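Local atomic coordinates of isochorismatase hydrolase (Alkaliphilus metalliredigens, PDB entry 3HB7), a protein that probably acts as a hydrolase of the isochorismatase family, with a substrate that remains undefined. Residues D14-L26 and L74-P87. Numbering follows the deposited sequence.
Sequences DMLNDFVGEKAPL and LHAVKGTWGSDFIP
Trp-81 and Asn-17 meet because of their first torsions: the indole swings anti to its backbone N (chi1 173°), while the Asn-17 amide stands beside its backbone N (chi1 -75°), which lays the amide over the indole; the two planes are 26° apart. CB of Asn-17 sits over the six-membered ring, 3.4 Å from its centroid, a CH-pi contact suiting a broad aromatic. Farther along the same face, ND2 passes above the pyrrole part and donates to Trp-81 O (2.9 Å), tilted from the carbonyl plane; Asp-84 N reaches that oxygen from the opposite face. Asparagine fits here because its amide combines a flat surface with a donor, while OD1 turns to CG2 of Ile-86.

Backbone bonds fix the pairing around this contact. Asn-17 N binds Asp-84 O at 2.9 Å, almost in line with the carbonyl, and Asp-18 N meets Gly-82 O at 3.1 Å on an in-plane lone pair. A weak bond from Ile-86 N to Met-15 O completes a single beta bridge between Leu-16 and Phe-85. Gly-82 can lie against the Asp-18 carboxylate, whose OD2 comes within 3.1 Å of its CA, since any CB would clash there. Branched Leu-16 spreads over Ser-83 O and places CD2 3.7 Å from CD1 of Phe-85, the two running side by side.

The contact joins the loop after strand 8-13 to the one after strand 53-60, beyond the C-terminal ends of these parallel strands, where isochorismatase-like hydrolases carry their active site, which the loops probably border. Asp-14 forms a salt bridge with Lys-100. Leu-16 and Phe-85 both rest on Gln-59 of strand 53-60, to which Ser-83 OG is tied through Glu-60 O, while helix 35-47 packs Leu-38 against Met-15 and Ile-35 against Ile-86.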
loop_
_atom_site.group_PDB
_atom_site.type_symbol
_atom_site.label_atom_id
_atom_site.label_comp_id
_atom_site.label_asym_id
_atom_site.label_seq_id
_atom_site.Cartn_x
_atom_site.Cartn_y
_atom_site.Cartn_z
ATOM N N ASP E 14 13.540 5.949 -38.802
ATOM C CA ASP E 14 13.928 6.932 -37.831
ATOM C C ASP E 14 15.252 6.763 -37.115
ATOM O O ASP E 14 15.405 7.205 -36.012
ATOM C CB ASP E 14 12.814 7.126 -36.829
ATOM C CG ASP E 14 11.691 7.951 -37.373
ATOM O OD1 ASP E 14 11.838 8.566 -38.421
ATOM O OD2 ASP E 14 10.652 7.999 -36.731
HETATM N N MSE E 15 16.236 6.198 -37.770
HETATM C CA MSE E 15 17.527 6.107 -37.161
HETATM C C MSE E 15 18.178 7.426 -37.416
HETATM O O MSE E 15 18.930 7.579 -38.331
HETATM C CB MSE E 15 18.316 4.989 -37.794
HETATM C CG MSE E 15 17.685 3.610 -37.626
HETATM SE SE MSE E 15 17.484 2.960 -35.871
HETATM C CE MSE E 15 19.308 2.731 -35.465
ATOM N N LEU E 16 17.863 8.377 -36.560
ATOM C CA LEU E 16 18.161 9.772 -36.744
ATOM C C LEU E 16 18.980 10.349 -35.611
ATOM O O LEU E 16 19.083 9.774 -34.572
ATOM C CB LEU E 16 16.881 10.567 -36.867
ATOM C CG LEU E 16 15.752 10.043 -37.720
ATOM C CD1 LEU E 16 14.590 10.995 -37.656
ATOM C CD2 LEU E 16 16.210 9.899 -39.102
ATOM N N ASN E 17 19.550 11.512 -35.854
ATOM C CA ASN E 17 20.509 12.118 -34.973
ATOM C C ASN E 17 19.880 12.408 -33.648
ATOM O O ASN E 17 20.515 12.286 -32.621
ATOM C CB ASN E 17 21.123 13.370 -35.590
ATOM C CG ASN E 17 22.128 13.057 -36.660
ATOM O OD1 ASN E 17 22.633 11.972 -36.744
ATOM N ND2 ASN E 17 22.393 14.009 -37.501
ATOM N N ASP E 18 18.625 12.813 -33.684
ATOM C CA ASP E 18 17.867 13.098 -32.486
ATOM C C ASP E 18 17.605 11.912 -31.596
ATOM O O ASP E 18 17.516 12.047 -30.410
ATOM C CB ASP E 18 16.561 13.762 -32.828
ATOM C CG ASP E 18 16.664 15.238 -32.840
ATOM O OD1 ASP E 18 17.592 15.748 -32.245
ATOM O OD2 ASP E 18 15.828 15.903 -33.438
ATOM N N PHE E 19 17.393 10.756 -32.184
ATOM C CA PHE E 19 16.975 9.619 -31.413
ATOM C C PHE E 19 18.025 8.577 -31.148
ATOM O O PHE E 19 17.873 7.777 -30.254
ATOM C CB PHE E 19 15.799 8.933 -32.086
ATOM C CG PHE E 19 14.709 9.849 -32.475
ATOM C CD1 PHE E 19 14.192 10.729 -31.586
ATOM C CD2 PHE E 19 14.203 9.824 -33.736
ATOM C CE1 PHE E 19 13.201 11.545 -31.944
ATOM C CE2 PHE E 19 13.221 10.648 -34.088
ATOM C CZ PHE E 19 12.721 11.508 -33.194
ATOM N N VAL E 20 19.065 8.544 -31.952
ATOM C CA VAL E 20 20.025 7.472 -31.827
ATOM C C VAL E 20 21.337 7.955 -31.295
ATOM O O VAL E 20 21.906 8.901 -31.789
ATOM C CB VAL E 20 20.265 6.752 -33.137
ATOM C CG1 VAL E 20 20.952 5.464 -32.898
ATOM C CG2 VAL E 20 18.992 6.511 -33.817
ATOM N N GLY E 21 21.808 7.254 -30.282
ATOM C CA GLY E 21 23.079 7.538 -29.664
ATOM C C GLY E 21 23.047 8.089 -28.269
ATOM O O GLY E 21 22.100 8.700 -27.825
ATOM N N GLU E 22 24.146 7.886 -27.579
ATOM C CA GLU E 22 24.231 8.192 -26.181
ATOM C C GLU E 22 23.990 9.650 -25.943
ATOM O O GLU E 22 23.355 10.012 -24.982
ATOM C CB GLU E 22 25.594 7.799 -25.653
ATOM N N LYS E 23 24.472 10.488 -26.829
ATOM C CA LYS E 23 24.309 11.909 -26.647
ATOM C C LYS E 23 23.124 12.524 -27.390
ATOM O O LYS E 23 22.973 13.725 -27.414
ATOM C CB LYS E 23 25.602 12.632 -26.985
ATOM N N ALA E 24 22.287 11.693 -27.990
ATOM C CA ALA E 24 21.120 12.192 -28.697
ATOM C C ALA E 24 20.142 12.837 -27.751
ATOM O O ALA E 24 19.878 12.325 -26.695
ATOM C CB ALA E 24 20.456 11.081 -29.451
ATOM N N PRO E 25 19.606 13.967 -28.165
ATOM C CA PRO E 25 18.741 14.798 -27.348
ATOM C C PRO E 25 17.463 14.101 -26.953
ATOM O O PRO E 25 16.997 14.293 -25.856
ATOM C CB PRO E 25 18.411 15.954 -28.272
ATOM C CG PRO E 25 19.406 15.942 -29.272
ATOM C CD PRO E 25 19.848 14.573 -29.472
ATOM N N LEU E 26 16.932 13.280 -27.836
ATOM C CA LEU E 26 15.693 12.580 -27.620
ATOM C C LEU E 26 16.002 11.135 -27.591
ATOM O O LEU E 26 15.335 10.351 -28.196
ATOM C CB LEU E 26 14.709 12.870 -28.726
ATOM C CG LEU E 26 14.255 14.314 -28.789
ATOM C CD1 LEU E 26 13.372 14.577 -29.951
ATOM C CD2 LEU E 26 13.578 14.687 -27.546
ATOM N N LEU E 74 9.882 18.217 -28.994
ATOM C CA LEU E 74 10.034 16.830 -28.590
ATOM C C LEU E 74 9.902 15.912 -29.765
ATOM O O LEU E 74 9.511 14.762 -29.624
ATOM C CB LEU E 74 9.009 16.445 -27.546
ATOM C CG LEU E 74 9.508 16.804 -26.159
ATOM C CD1 LEU E 74 10.179 15.611 -25.551
ATOM C CD2 LEU E 74 10.458 17.981 -26.246
ATOM N N HIS E 75 10.228 16.451 -30.931
ATOM C CA HIS E 75 10.258 15.695 -32.145
ATOM C C HIS E 75 11.267 16.309 -33.108
ATOM O O HIS E 75 11.669 17.434 -32.956
ATOM C CB HIS E 75 8.849 15.598 -32.725
ATOM C CG HIS E 75 8.216 16.921 -32.980
ATOM N ND1 HIS E 75 8.908 17.982 -33.511
ATOM C CD2 HIS E 75 6.959 17.359 -32.784
ATOM C CE1 HIS E 75 8.108 19.020 -33.627
ATOM N NE2 HIS E 75 6.916 18.666 -33.200
ATOM N N ALA E 76 11.688 15.527 -34.078
ATOM C CA ALA E 76 12.619 15.957 -35.079
ATOM C C ALA E 76 12.007 16.900 -36.099
ATOM O O ALA E 76 10.962 16.637 -36.636
ATOM C CB ALA E 76 13.166 14.776 -35.761
ATOM N N VAL E 77 12.690 17.985 -36.388
ATOM C CA VAL E 77 12.151 19.009 -37.235
ATOM C C VAL E 77 12.766 19.033 -38.595
ATOM O O VAL E 77 13.937 18.846 -38.740
ATOM C CB VAL E 77 12.407 20.345 -36.657
ATOM C CG1 VAL E 77 11.901 21.387 -37.579
ATOM C CG2 VAL E 77 11.769 20.443 -35.348
ATOM N N LYS E 78 11.962 19.312 -39.599
ATOM C CA LYS E 78 12.424 19.263 -40.956
ATOM C C LYS E 78 13.562 20.239 -41.170
ATOM O O LYS E 78 13.500 21.364 -40.754
ATOM C CB LYS E 78 11.272 19.603 -41.889
ATOM C CG LYS E 78 11.656 19.779 -43.320
ATOM C CD LYS E 78 10.482 19.583 -44.231
ATOM C CE LYS E 78 10.816 19.895 -45.681
ATOM N NZ LYS E 78 10.262 21.198 -46.130
ATOM N N GLY E 79 14.610 19.774 -41.827
ATOM C CA GLY E 79 15.741 20.603 -42.167
ATOM C C GLY E 79 16.795 20.799 -41.100
ATOM O O GLY E 79 17.739 21.514 -41.304
ATOM N N THR E 80 16.612 20.165 -39.962
ATOM C CA THR E 80 17.519 20.285 -38.862
ATOM C C THR E 80 18.399 19.069 -38.760
ATOM O O THR E 80 18.131 18.063 -39.365
ATOM C CB THR E 80 16.801 20.487 -37.548
ATOM O OG1 THR E 80 16.212 19.263 -37.131
ATOM C CG2 THR E 80 15.761 21.521 -37.682
ATOM N N TRP E 81 19.444 19.188 -37.963
ATOM C CA TRP E 81 20.402 18.134 -37.751
ATOM C C TRP E 81 19.740 16.927 -37.110
ATOM O O TRP E 81 20.056 15.806 -37.415
ATOM C CB TRP E 81 21.560 18.652 -36.881
ATOM C CG TRP E 81 22.516 17.604 -36.465
ATOM C CD1 TRP E 81 23.548 17.142 -37.178
ATOM C CD2 TRP E 81 22.514 16.869 -35.247
ATOM N NE1 TRP E 81 24.199 16.176 -36.499
ATOM C CE2 TRP E 81 23.579 15.985 -35.303
ATOM C CE3 TRP E 81 21.711 16.872 -34.123
ATOM C CZ2 TRP E 81 23.867 15.114 -34.288
ATOM C CZ3 TRP E 81 21.998 16.012 -33.120
ATOM C CH2 TRP E 81 23.065 15.144 -33.203
ATOM N N GLY E 82 18.807 17.178 -36.219
ATOM C CA GLY E 82 18.137 16.113 -35.510
ATOM C C GLY E 82 17.369 15.202 -36.421
ATOM O O GLY E 82 17.310 14.024 -36.202
ATOM N N SER E 83 16.790 15.780 -37.455
ATOM C CA SER E 83 16.043 15.052 -38.461
ATOM C C SER E 83 16.868 14.105 -39.283
ATOM O O SER E 83 16.369 13.129 -39.775
ATOM C CB SER E 83 15.303 16.010 -39.367
ATOM O OG SER E 83 14.165 15.407 -39.894
ATOM N N ASP E 84 18.140 14.427 -39.449
ATOM C CA ASP E 84 19.015 13.685 -40.347
ATOM C C ASP E 84 19.417 12.324 -39.877
ATOM O O ASP E 84 19.445 12.050 -38.712
ATOM C CB ASP E 84 20.254 14.491 -40.693
ATOM C CG ASP E 84 20.653 14.338 -42.130
ATOM O OD1 ASP E 84 19.807 13.954 -42.938
ATOM O OD2 ASP E 84 21.809 14.599 -42.461
ATOM N N PHE E 85 19.732 11.471 -40.824
ATOM C CA PHE E 85 20.183 10.145 -40.518
ATOM C C PHE E 85 21.536 10.187 -39.830
ATOM O O PHE E 85 22.329 11.063 -40.060
ATOM C CB PHE E 85 20.196 9.290 -41.772
ATOM C CG PHE E 85 18.905 9.305 -42.502
ATOM C CD1 PHE E 85 17.890 8.494 -42.132
ATOM C CD2 PHE E 85 18.695 10.167 -43.527
ATOM C CE1 PHE E 85 16.711 8.543 -42.773
ATOM C CE2 PHE E 85 17.521 10.207 -44.159
ATOM C CZ PHE E 85 16.534 9.395 -43.783
ATOM N N ILE E 86 21.765 9.252 -38.943
ATOM C CA ILE E 86 23.049 9.126 -38.346
ATOM C C ILE E 86 23.964 8.592 -39.413
ATOM O O ILE E 86 23.553 7.833 -40.257
ATOM C CB ILE E 86 23.002 8.197 -37.170
ATOM C CG1 ILE E 86 22.391 6.885 -37.585
ATOM C CG2 ILE E 86 22.206 8.805 -36.089
ATOM C CD1 ILE E 86 22.617 5.824 -36.639
ATOM N N PRO E 87 25.219 8.970 -39.343
ATOM C CA PRO E 87 26.192 8.658 -40.370
ATOM C C PRO E 87 26.340 7.191 -40.537
ATOM O O PRO E 87 26.483 6.736 -41.635
ATOM C CB PRO E 87 27.461 9.216 -39.786
ATOM C CG PRO E 87 27.020 10.350 -39.013
ATOM C CD PRO E 87 25.712 10.001 -38.430
#